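Local coordinates for protein anti-H(O) lectin 1 (Ulex europaeus, PDB 1FX5) that binds L-fucose specifically and so recognises the O(H) blood-group determinant, as a dimeric legume lectin that carries calcium and manganese ions, at residues I153-W158 with I194-S198; N166-E171 with A183-P188; E64-F68 with T234-I238; I48-I52 with V210-F214. Numbering follows the deposited sequence.

Contact 1: I153-W158 with I194-S198; sequences INAERW and ISVTS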
loop_
_atom_site.group_PDB
_atom_site.type_symbol
_atom_site.label_atom_id
_atom_site.label_comp_id
_atom_site.label_asym_id
_atom_site.label_seq_id
_atom_site.Cartn_x
_atom_site.Cartn_y
_atom_site.Cartn_z
ATOM N N ILE A 153 21.649 -8.496 -19.384
ATOM C CA ILE A 153 22.407 -9.745 -19.283
ATOM C C ILE A 153 21.779 -10.711 -20.324
ATOM O O ILE A 153 22.418 -11.671 -20.768
ATOM C CB ILE A 153 22.388 -10.425 -17.873
ATOM C CG1 ILE A 153 20.979 -10.497 -17.328
ATOM C CG2 ILE A 153 23.371 -9.751 -16.930
ATOM C CD1 ILE A 153 20.901 -11.402 -16.164
ATOM N N ASN A 154 20.514 -10.472 -20.672
ATOM C CA ASN A 154 19.798 -11.281 -21.648
ATOM C C ASN A 154 18.756 -10.384 -22.316
ATOM O O ASN A 154 18.186 -9.501 -21.669
ATOM C CB ASN A 154 19.127 -12.499 -21.031
ATOM C CG ASN A 154 18.632 -13.471 -22.096
ATOM O OD1 ASN A 154 19.050 -13.377 -23.238
ATOM N ND2 ASN A 154 17.757 -14.388 -21.741
ATOM N N ALA A 155 18.523 -10.592 -23.607
ATOM C CA ALA A 155 17.551 -9.790 -24.366
ATOM C C ALA A 155 16.995 -10.581 -25.553
ATOM O O ALA A 155 17.666 -11.481 -26.047
ATOM C CB ALA A 155 18.236 -8.510 -24.891
ATOM N N GLU A 156 15.762 -10.284 -25.973
ATOM C CA GLU A 156 15.163 -10.981 -27.113
ATOM C C GLU A 156 14.622 -9.946 -28.092
ATOM O O GLU A 156 14.101 -8.890 -27.683
ATOM C CB GLU A 156 14.026 -11.927 -26.687
ATOM C CG GLU A 156 14.426 -13.054 -25.697
ATOM C CD GLU A 156 15.232 -14.208 -26.322
ATOM O OE1 GLU A 156 15.160 -14.425 -27.552
ATOM O OE2 GLU A 156 15.939 -14.914 -25.572
ATOM N N ARG A 157 14.720 -10.259 -29.376
ATOM C CA ARG A 157 14.241 -9.370 -30.443
ATOM C C ARG A 157 12.745 -9.088 -30.338
ATOM O O ARG A 157 11.962 -10.013 -30.209
ATOM C CB ARG A 157 14.518 -9.992 -31.814
ATOM C CG ARG A 157 14.276 -9.039 -32.945
ATOM C CD ARG A 157 14.871 -9.604 -34.206
ATOM N NE ARG A 157 14.984 -8.597 -35.255
ATOM C CZ ARG A 157 15.944 -8.594 -36.180
ATOM N NH1 ARG A 157 16.883 -9.545 -36.188
ATOM N NH2 ARG A 157 15.960 -7.638 -37.103
ATOM N N TRP A 158 12.358 -7.829 -30.535
ATOM C CA TRP A 158 10.963 -7.405 -30.457
ATOM C C TRP A 158 10.548 -6.520 -31.638
ATOM O O TRP A 158 11.177 -5.497 -31.901
ATOM C CB TRP A 158 10.764 -6.617 -29.136
ATOM C CG TRP A 158 9.414 -5.854 -28.946
ATOM C CD1 TRP A 158 8.152 -6.292 -29.279
ATOM C CD2 TRP A 158 9.225 -4.567 -28.313
ATOM N NE1 TRP A 158 7.201 -5.372 -28.886
ATOM C CE2 TRP A 158 7.834 -4.306 -28.298
ATOM C CE3 TRP A 158 10.102 -3.629 -27.759
ATOM C CZ2 TRP A 158 7.296 -3.129 -27.747
ATOM C CZ3 TRP A 158 9.572 -2.469 -27.211
ATOM C CH2 TRP A 158 8.176 -2.223 -27.209
ATOM N N ILE A 194 6.193 -12.939 -27.197
ATOM C CA ILE A 194 7.644 -13.071 -27.033
ATOM C C ILE A 194 7.953 -13.088 -25.545
ATOM O O ILE A 194 7.190 -12.529 -24.741
ATOM C CB ILE A 194 8.482 -11.908 -27.676
ATOM C CG1 ILE A 194 8.151 -10.586 -27.028
ATOM C CG2 ILE A 194 8.250 -11.786 -29.187
ATOM C CD1 ILE A 194 9.101 -9.517 -27.465
ATOM N N SER A 195 9.028 -13.766 -25.158
ATOM C CA SER A 195 9.384 -13.805 -23.751
ATOM C C SER A 195 10.882 -13.867 -23.553
ATOM O O SER A 195 11.631 -14.301 -24.451
ATOM C CB SER A 195 8.688 -14.944 -23.019
ATOM O OG SER A 195 9.038 -16.190 -23.557
ATOM N N VAL A 196 11.313 -13.329 -22.417
ATOM C CA VAL A 196 12.714 -13.297 -22.049
ATOM C C VAL A 196 12.761 -13.771 -20.604
ATOM O O VAL A 196 11.889 -13.407 -19.784
ATOM C CB VAL A 196 13.312 -11.891 -22.216
ATOM C CG1 VAL A 196 12.653 -10.894 -21.257
ATOM C CG2 VAL A 196 14.810 -11.966 -22.032
ATOM N N THR A 197 13.789 -14.556 -20.288
ATOM C CA THR A 197 13.955 -15.107 -18.949
ATOM C C THR A 197 15.368 -15.054 -18.441
ATOM O O THR A 197 16.315 -15.059 -19.235
ATOM C CB THR A 197 13.625 -16.639 -18.986
ATOM O OG1 THR A 197 12.293 -16.845 -19.450
ATOM C CG2 THR A 197 13.740 -17.259 -17.646
ATOM N N SER A 198 15.503 -15.050 -17.118
ATOM C CA SER A 198 16.800 -15.041 -16.465
ATOM C C SER A 198 16.716 -15.577 -15.033
ATOM O O SER A 198 15.634 -15.611 -14.427
ATOM C CB SER A 198 17.492 -13.695 -16.482
ATOM O OG SER A 198 18.894 -13.939 -16.321
HETATM O O HOH W 1 15.104 -15.826 -22.885
#
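Strands 154-157 and 194-198 run antiparallel (170°), but their axes come no closer than 6.7 Å, so side chains rather than backbone ladders fill the gap. Asn154 reaches across in a t rotamer and donates a hydrogen bond from ND2 to Thr197 O (3.0 Å). Its ND2 also meets a water, weakly, at 3.2 Å; the same water accepts from Thr197 N (3.2 Å) and donates to Glu156 OE2 (3.0 Å). With chi1 and chi2 both m, Glu156 folds across towards strand 194-198, laying CG against Ser195 O (3.3 Å) and Val196 CB (3.8 Å) and bringing OE2 to the water. At one end, the p rotamer of Ile153 swings CD1 to 3.2 Å from Ser198 OG. At the other, Ile194 (chi1 p, chi2 t) extends CD1 to Trp158 CB at 3.7 Å, while the indole of Trp158 (chi1 t) turns its NE1 to Tyr187 OH, a hydrogen bond onto strand 180-187. Ala155 points away from strand 194-198, its side chain about 4 Å from that of His142 and about 6 Å from the bound manganese. Strand 154-157 pairs with strand 142-147, and strand 194-198 with strand 180-187; the contact therefore bridges edge strands of the front and back sheets, closing one margin of the legume lectin beta-sandwich beside its metal site.

Contact 2: N166-E171 with A183-P188; sequences NVANVE and ASLTYP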
loop_
_atom_site.group_PDB
_atom_site.type_symbol
_atom_site.label_atom_id
_atom_site.label_comp_id
_atom_site.label_asym_id
_atom_site.label_seq_id
_atom_site.Cartn_x
_atom_site.Cartn_y
_atom_site.Cartn_z
ATOM N N ASN A 166 -3.013 -1.349 -31.303
ATOM C CA ASN A 166 -1.979 -2.334 -31.042
ATOM C C ASN A 166 -1.598 -2.497 -29.566
ATOM O O ASN A 166 -0.410 -2.528 -29.207
ATOM C CB ASN A 166 -0.747 -2.030 -31.867
ATOM C CG ASN A 166 -0.969 -2.280 -33.335
ATOM O OD1 ASN A 166 -0.862 -1.369 -34.140
ATOM N ND2 ASN A 166 -1.268 -3.515 -33.696
ATOM N N VAL A 167 -2.604 -2.599 -28.707
ATOM C CA VAL A 167 -2.364 -2.765 -27.278
ATOM C C VAL A 167 -1.629 -4.096 -27.015
ATOM O O VAL A 167 -1.895 -5.109 -27.673
ATOM C CB VAL A 167 -3.715 -2.724 -26.497
ATOM C CG1 VAL A 167 -3.505 -2.975 -25.008
ATOM C CG2 VAL A 167 -4.325 -1.361 -26.662
ATOM N N ALA A 168 -0.698 -4.072 -26.063
ATOM C CA ALA A 168 0.075 -5.250 -25.691
ATOM C C ALA A 168 -0.243 -5.612 -24.244
ATOM O O ALA A 168 -0.483 -4.722 -23.422
ATOM C CB ALA A 168 1.571 -4.953 -25.831
ATOM N N ASN A 169 -0.352 -6.910 -23.961
ATOM C CA ASN A 169 -0.630 -7.392 -22.610
ATOM C C ASN A 169 0.700 -8.002 -22.128
ATOM O O ASN A 169 1.314 -8.820 -22.833
ATOM C CB ASN A 169 -1.711 -8.466 -22.609
ATOM C CG ASN A 169 -3.047 -7.952 -23.124
ATOM O OD1 ASN A 169 -3.820 -8.702 -23.737
ATOM N ND2 ASN A 169 -3.329 -6.677 -22.891
ATOM N N VAL A 170 1.147 -7.578 -20.951
ATOM C CA VAL A 170 2.400 -8.057 -20.352
ATOM C C VAL A 170 2.221 -8.826 -19.038
ATOM O O VAL A 170 1.353 -8.509 -18.201
ATOM C CB VAL A 170 3.369 -6.855 -20.061
ATOM C CG1 VAL A 170 4.663 -7.327 -19.369
ATOM C CG2 VAL A 170 3.677 -6.100 -21.344
ATOM N N GLU A 171 3.045 -9.842 -18.852
ATOM C CA GLU A 171 2.982 -10.625 -17.637
ATOM C C GLU A 171 4.419 -10.911 -17.183
ATOM O O GLU A 171 5.230 -11.434 -17.966
ATOM C CB GLU A 171 2.212 -11.914 -17.844
ATOM C CG GLU A 171 1.962 -12.609 -16.539
ATOM C CD GLU A 171 1.103 -13.834 -16.699
ATOM O OE1 GLU A 171 0.210 -13.818 -17.584
ATOM O OE2 GLU A 171 1.325 -14.810 -15.945
ATOM N N ALA A 183 9.429 -12.664 -18.332
ATOM C CA ALA A 183 8.575 -11.568 -18.775
ATOM C C ALA A 183 8.093 -11.924 -20.173
ATOM O O ALA A 183 8.891 -12.399 -20.995
ATOM C CB ALA A 183 9.369 -10.258 -18.830
ATOM N N SER A 184 6.792 -11.796 -20.423
ATOM C CA SER A 184 6.253 -12.093 -21.749
ATOM C C SER A 184 5.289 -10.998 -22.207
ATOM O O SER A 184 4.624 -10.320 -21.387
ATOM C CB SER A 184 5.598 -13.469 -21.812
ATOM O OG SER A 184 4.512 -13.536 -20.947
ATOM N N LEU A 185 5.328 -10.733 -23.502
ATOM C CA LEU A 185 4.482 -9.729 -24.109
ATOM C C LEU A 185 3.625 -10.389 -25.195
ATOM O O LEU A 185 4.120 -11.229 -25.936
ATOM C CB LEU A 185 5.357 -8.620 -24.697
ATOM C CG LEU A 185 4.683 -7.499 -25.513
ATOM C CD1 LEU A 185 5.537 -6.210 -25.447
ATOM C CD2 LEU A 185 4.463 -7.963 -26.985
ATOM N N THR A 186 2.341 -10.048 -25.253
ATOM C CA THR A 186 1.459 -10.619 -26.256
ATOM C C THR A 186 0.558 -9.570 -26.911
ATOM O O THR A 186 0.031 -8.677 -26.232
ATOM C CB THR A 186 0.554 -11.716 -25.650
ATOM O OG1 THR A 186 1.374 -12.774 -25.133
ATOM C CG2 THR A 186 -0.425 -12.287 -26.719
ATOM N N TYR A 187 0.469 -9.612 -28.240
ATOM C CA TYR A 187 -0.385 -8.672 -28.985
ATOM C C TYR A 187 -1.629 -9.530 -29.264
ATOM O O TYR A 187 -1.577 -10.458 -30.070
ATOM C CB TYR A 187 0.276 -8.228 -30.300
ATOM C CG TYR A 187 1.383 -7.202 -30.127
ATOM C CD1 TYR A 187 1.101 -5.895 -29.752
ATOM C CD2 TYR A 187 2.705 -7.540 -30.354
ATOM C CE1 TYR A 187 2.121 -4.941 -29.613
ATOM C CE2 TYR A 187 3.722 -6.610 -30.217
ATOM C CZ TYR A 187 3.427 -5.316 -29.847
ATOM O OH TYR A 187 4.452 -4.412 -29.738
ATOM N N PRO A 188 -2.734 -9.280 -28.543
ATOM C CA PRO A 188 -3.976 -10.037 -28.710
ATOM C C PRO A 188 -4.603 -10.057 -30.108
ATOM O O PRO A 188 -5.341 -10.990 -30.435
ATOM C CB PRO A 188 -4.905 -9.410 -27.672
ATOM C CG PRO A 188 -4.387 -8.012 -27.550
ATOM C CD PRO A 188 -2.903 -8.220 -27.533
HETATM O O HOH W 2 1.371 -12.171 -22.320
#
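Four backbone hydrogen bonds tie these strands together. Asn169 and Thr186 exchange two, Asn169 N to Thr186 O and Thr186 N to Asn169 O, both 2.9 Å; Glu171 and Ser184 repeat the pattern, with Glu171 N to Ser184 O at 3.0 Å and Ser184 N to Glu171 O at 2.9 Å. Between these pairs lies the non-hydrogen-bonded pair Val170-Leu185, its CA atoms 4.6 Å apart, where Val170 CA makes a CA-H...O contact with Ser184 O (3.3 Å). The two strands form an antiparallel beta hairpin, 168-175 with 180-187, in the back sheet of the legume lectin sandwich, flanked by strands 64-78 and 192-199. Asn169, Glu171, Ser184 and Thr186 occupy one face, where Thr186 OG1 hydrogen-bonds to Ser193 OG. Val170 and Leu185 lie on the other, packing on Phe126 of the opposing sheet. Near the open end, Ala168 CB touches Leu185 CG (4.0 Å) and Tyr187 CE1 (3.8 Å), and Pro188 CD abuts Val167 O (3.3 Å).

Contact 3: E64-F68 with T234-I238; sequences ELASF and TSTFI. Unlike the reference sequence in segment 64-68: Leu65 (reference Val). Unlike the reference sequence in segment 234-238: Thr236 (reference Asn), Phe237 (reference Leu).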
loop_
_atom_site.group_PDB
_atom_site.type_symbol
_atom_site.label_atom_id
_atom_site.label_comp_id
_atom_site.label_asym_id
_atom_site.label_seq_id
_atom_site.Cartn_x
_atom_site.Cartn_y
_atom_site.Cartn_z
ATOM N N GLU A 64 14.132 -15.798 3.969
ATOM C CA GLU A 64 13.121 -16.009 2.931
ATOM C C GLU A 64 13.078 -14.927 1.876
ATOM O O GLU A 64 13.234 -13.749 2.167
ATOM C CB GLU A 64 11.729 -16.114 3.531
ATOM C CG GLU A 64 11.476 -17.419 4.224
ATOM C CD GLU A 64 10.052 -17.518 4.679
ATOM O OE1 GLU A 64 9.385 -18.501 4.283
ATOM O OE2 GLU A 64 9.596 -16.594 5.407
ATOM N N LEU A 65 12.683 -15.355 0.689
ATOM C CA LEU A 65 12.566 -14.506 -0.477
ATOM C C LEU A 65 11.120 -14.601 -1.015
ATOM O O LEU A 65 10.570 -15.701 -1.129
ATOM C CB LEU A 65 13.598 -15.002 -1.504
ATOM C CG LEU A 65 13.749 -14.362 -2.882
ATOM C CD1 LEU A 65 13.913 -12.852 -2.763
ATOM C CD2 LEU A 65 14.967 -14.989 -3.580
ATOM N N ALA A 66 10.490 -13.466 -1.314
ATOM C CA ALA A 66 9.114 -13.490 -1.832
ATOM C C ALA A 66 8.967 -13.776 -3.344
ATOM O O ALA A 66 9.911 -13.635 -4.113
ATOM C CB ALA A 66 8.406 -12.184 -1.476
ATOM N N SER A 67 7.806 -14.291 -3.734
ATOM C CA SER A 67 7.513 -14.587 -5.130
ATOM C C SER A 67 6.482 -13.510 -5.524
ATOM O O SER A 67 5.755 -12.990 -4.650
ATOM C CB SER A 67 6.862 -15.961 -5.263
ATOM O OG SER A 67 7.810 -16.989 -5.075
ATOM N N PHE A 68 6.440 -13.130 -6.801
ATOM C CA PHE A 68 5.478 -12.120 -7.227
ATOM C C PHE A 68 5.061 -12.288 -8.671
ATOM O O PHE A 68 5.720 -12.994 -9.459
ATOM C CB PHE A 68 5.993 -10.679 -6.960
ATOM C CG PHE A 68 7.106 -10.208 -7.899
ATOM C CD1 PHE A 68 8.429 -10.145 -7.461
ATOM C CD2 PHE A 68 6.821 -9.781 -9.197
ATOM C CE1 PHE A 68 9.451 -9.663 -8.298
ATOM C CE2 PHE A 68 7.831 -9.306 -10.030
ATOM C CZ PHE A 68 9.146 -9.246 -9.581
ATOM N N THR A 234 0.791 -8.708 -7.169
ATOM C CA THR A 234 0.647 -9.517 -5.978
ATOM C C THR A 234 1.971 -10.185 -5.590
ATOM O O THR A 234 2.701 -10.704 -6.462
ATOM C CB THR A 234 -0.490 -10.568 -6.137
ATOM O OG1 THR A 234 -0.480 -11.473 -5.031
ATOM C CG2 THR A 234 -0.284 -11.384 -7.351
ATOM N N SER A 235 2.339 -10.071 -4.309
ATOM C CA SER A 235 3.573 -10.679 -3.803
ATOM C C SER A 235 3.227 -11.436 -2.542
ATOM O O SER A 235 2.311 -11.043 -1.781
ATOM C CB SER A 235 4.669 -9.663 -3.504
ATOM O OG SER A 235 4.257 -8.743 -2.516
ATOM N N THR A 236 3.988 -12.500 -2.301
ATOM C CA THR A 236 3.778 -13.333 -1.133
ATOM C C THR A 236 5.045 -14.143 -0.825
ATOM O O THR A 236 5.883 -14.379 -1.712
ATOM C CB THR A 236 2.613 -14.324 -1.402
ATOM O OG1 THR A 236 2.352 -15.103 -0.233
ATOM C CG2 THR A 236 2.974 -15.290 -2.515
ATOM N N PHE A 237 5.210 -14.496 0.451
ATOM C CA PHE A 237 6.352 -15.291 0.908
ATOM C C PHE A 237 5.847 -16.743 1.014
ATOM O O PHE A 237 6.618 -17.706 0.989
ATOM C CB PHE A 237 6.802 -14.849 2.292
ATOM C CG PHE A 237 7.684 -13.656 2.296
ATOM C CD1 PHE A 237 9.052 -13.797 2.148
ATOM C CD2 PHE A 237 7.166 -12.404 2.502
ATOM C CE1 PHE A 237 9.886 -12.700 2.225
ATOM C CE2 PHE A 237 7.988 -11.308 2.578
ATOM C CZ PHE A 237 9.351 -11.451 2.438
ATOM N N ILE A 238 4.535 -16.888 1.118
ATOM C CA ILE A 238 3.926 -18.187 1.238
ATOM C C ILE A 238 3.392 -18.679 -0.123
ATOM O O ILE A 238 2.185 -18.780 -0.365
ATOM C CB ILE A 238 2.913 -18.147 2.470
ATOM C CG1 ILE A 238 3.182 -19.320 3.420
ATOM C CG2 ILE A 238 1.449 -18.048 2.048
ATOM C CD1 ILE A 238 4.629 -19.437 3.872
HETATM O O HOH W 3 8.268 -17.316 -1.934
#
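This is a short antiparallel strand pairing in the back sheet, where the start of strand 64-78 meets the end of strand 224-236 shortly before the modelled chain stops. Ser67 and Thr236 form the hydrogen-bonded pair, with Ser67 N to Thr236 O at 2.8 Å and Thr236 N to Ser67 O at 3.0 Å. Phe68 and Ser235 follow as a non-hydrogen-bonded pair, CA atoms 4.2 Å apart, their CB atoms touching at 3.8 Å. In the legume lectin sandwich strand 224-236 lies between strands 64-78 and 3-8, and Thr236 OG1 reaches the latter by a hydrogen bond to Asp3 OD2. Thr236 OG1 also accepts from Ile238 N (3.1 Å), an ST turn at the point where the chain leaves the strand. Beyond the regular ladder Phe237 swings its ring back against segment 64-68 and has the largest covered area in the contact. Ala66 CB stands almost squarely over the ring face in a CH-pi contact, 3.9 Å from the Phe237 centroid, while Glu64 O approaches the ring edge, 3.5 Å from Phe237 CE1. A water donates to Leu65 O (2.9 Å) and, weakly, to Phe237 O (3.4 Å). Ile238 packs on Lys9 of the second subunit.

Contact 4: I48-I52 with V210-F214; sequences IARYI and VSVGF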
loop_
_atom_site.group_PDB
_atom_site.type_symbol
_atom_site.label_atom_id
_atom_site.label_comp_id
_atom_site.label_asym_id
_atom_site.label_seq_id
_atom_site.Cartn_x
_atom_site.Cartn_y
_atom_site.Cartn_z
ATOM N N ILE A 48 8.480 8.854 -14.040
ATOM C CA ILE A 48 8.426 7.641 -13.218
ATOM C C ILE A 48 7.176 7.638 -12.315
ATOM O O ILE A 48 6.771 8.684 -11.794
ATOM C CB ILE A 48 9.675 7.548 -12.275
ATOM C CG1 ILE A 48 10.945 7.203 -13.068
ATOM C CG2 ILE A 48 9.431 6.533 -11.147
ATOM C CD1 ILE A 48 12.215 7.178 -12.188
ATOM N N ALA A 49 6.588 6.469 -12.099
ATOM C CA ALA A 49 5.405 6.352 -11.248
ATOM C C ALA A 49 5.534 5.057 -10.441
ATOM O O ALA A 49 5.781 3.996 -11.008
ATOM C CB ALA A 49 4.135 6.341 -12.085
ATOM N N ARG A 50 5.371 5.140 -9.126
ATOM C CA ARG A 50 5.482 3.957 -8.267
ATOM C C ARG A 50 4.331 3.882 -7.306
ATOM O O ARG A 50 3.758 4.923 -6.956
ATOM C CB ARG A 50 6.726 4.057 -7.371
ATOM C CG ARG A 50 7.940 4.695 -7.988
ATOM C CD ARG A 50 9.102 4.769 -7.010
ATOM N NE ARG A 50 10.154 5.655 -7.502
ATOM C CZ ARG A 50 11.456 5.459 -7.317
ATOM N NH1 ARG A 50 11.888 4.397 -6.647
ATOM N NH2 ARG A 50 12.328 6.322 -7.820
ATOM N N TYR A 51 4.005 2.672 -6.850
ATOM C CA TYR A 51 2.910 2.512 -5.881
ATOM C C TYR A 51 3.531 3.167 -4.621
ATOM O O TYR A 51 4.734 3.004 -4.352
ATOM C CB TYR A 51 2.551 1.029 -5.636
ATOM C CG TYR A 51 1.353 0.841 -4.713
ATOM C CD1 TYR A 51 1.484 0.159 -3.511
ATOM C CD2 TYR A 51 0.091 1.371 -5.035
ATOM C CE1 TYR A 51 0.405 0.010 -2.646
ATOM C CE2 TYR A 51 -1.012 1.228 -4.171
ATOM C CZ TYR A 51 -0.842 0.539 -2.976
ATOM O OH TYR A 51 -1.896 0.346 -2.093
ATOM N N ILE A 52 2.717 3.890 -3.855
ATOM C CA ILE A 52 3.199 4.579 -2.668
ATOM C C ILE A 52 3.801 3.781 -1.498
ATOM O O ILE A 52 4.693 4.269 -0.812
ATOM C CB ILE A 52 2.143 5.631 -2.192
ATOM C CG1 ILE A 52 2.808 6.689 -1.322
ATOM C CG2 ILE A 52 0.999 4.961 -1.454
ATOM C CD1 ILE A 52 1.847 7.762 -0.856
ATOM N N VAL A 210 11.669 -2.637 -1.261
ATOM C CA VAL A 210 11.811 -1.929 -2.543
ATOM C C VAL A 210 10.479 -1.366 -3.020
ATOM O O VAL A 210 9.422 -1.779 -2.546
ATOM C CB VAL A 210 12.329 -2.875 -3.695
ATOM C CG1 VAL A 210 13.700 -3.435 -3.372
ATOM C CG2 VAL A 210 11.342 -4.017 -3.943
ATOM N N SER A 211 10.525 -0.411 -3.941
ATOM C CA SER A 211 9.294 0.174 -4.485
ATOM C C SER A 211 9.107 -0.505 -5.854
ATOM O O SER A 211 10.069 -1.059 -6.382
ATOM C CB SER A 211 9.472 1.677 -4.698
ATOM O OG SER A 211 10.485 1.944 -5.649
ATOM N N VAL A 212 7.879 -0.595 -6.360
ATOM C CA VAL A 212 7.640 -1.210 -7.675
ATOM C C VAL A 212 6.961 -0.105 -8.496
ATOM O O VAL A 212 6.164 0.672 -7.939
ATOM C CB VAL A 212 6.727 -2.457 -7.642
ATOM C CG1 VAL A 212 7.382 -3.575 -6.845
ATOM C CG2 VAL A 212 5.349 -2.111 -7.092
ATOM N N GLY A 213 7.279 -0.007 -9.789
ATOM C CA GLY A 213 6.674 1.026 -10.616
ATOM C C GLY A 213 7.113 0.962 -12.063
ATOM O O GLY A 213 7.687 -0.042 -12.496
ATOM N N PHE A 214 6.912 2.055 -12.794
ATOM C CA PHE A 214 7.276 2.126 -14.196
ATOM C C PHE A 214 8.014 3.429 -14.503
ATOM O O PHE A 214 7.936 4.410 -13.752
ATOM C CB PHE A 214 6.017 2.159 -15.095
ATOM C CG PHE A 214 4.988 1.053 -14.840
ATOM C CD1 PHE A 214 3.938 1.253 -13.940
ATOM C CD2 PHE A 214 5.026 -0.140 -15.559
ATOM C CE1 PHE A 214 2.947 0.286 -13.764
ATOM C CE2 PHE A 214 4.043 -1.100 -15.388
ATOM C CZ PHE A 214 3.005 -0.888 -14.489
HETATM O O HOH W 4 6.102 0.580 -4.232
#
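Phe214, Arg50 and Ser211 lose most surface here. Phe214 pairs with Ala49 through its backbone: Ala49 N donates to Phe214 O at 3.0 Å and Phe214 N to Ala49 O at 2.9 Å. Its ring, on the same face as Ala49, points into the interior and meets Phe72 of the back sheet edge-to-face. Arg50 points to the other face, its extended side chain donating from NH1 to Ser211 OG (3.0 Å); NH2 is held by Ser98 OG. The CA atoms of Arg50 and Gly213 lie just 3.9 Å apart, and a CB on Gly213 would collide with Ala49 O and Arg50 CA. At 140° the strands are strongly twisted; Tyr51 N donates to Val212 O (3.1 Å), and beside it a water links Val212 N (3.0 Å) to Tyr51 O (2.8 Å). Tyr51 stacks on Phe6 of its own chain and packs on Leu4 of the second subunit. Strands 44-59 and 209-219 thus pair within the twisted front sheet of the legume lectin beta-sandwich.

How the contacts relate
Contacts 2 and 3 belong to the back sheet and contact 4 to the front sheet, while contact 1 bridges the two at one margin. Contacts 1 and 2, with centres about 14 Å apart, touch directly: Ile194 O lies 2.9 Å from Leu185 N and Val196 O 3.0 Å from Ala183 N, probable hydrogen bonds. Contacts 3 and 4 have centres about 17 Å apart and alternate along the chain, since strand 44-59 precedes 64-78 and 209-219 precedes 224-236. Contacts 1 and 4 flank the chain's centre from opposite sides. The metals lie by contact 1, with Ala155's side chain about 6 Å from manganese; in contact 4 Ile48's side chain is about 8 Å from a bound N-acetylglucosamine.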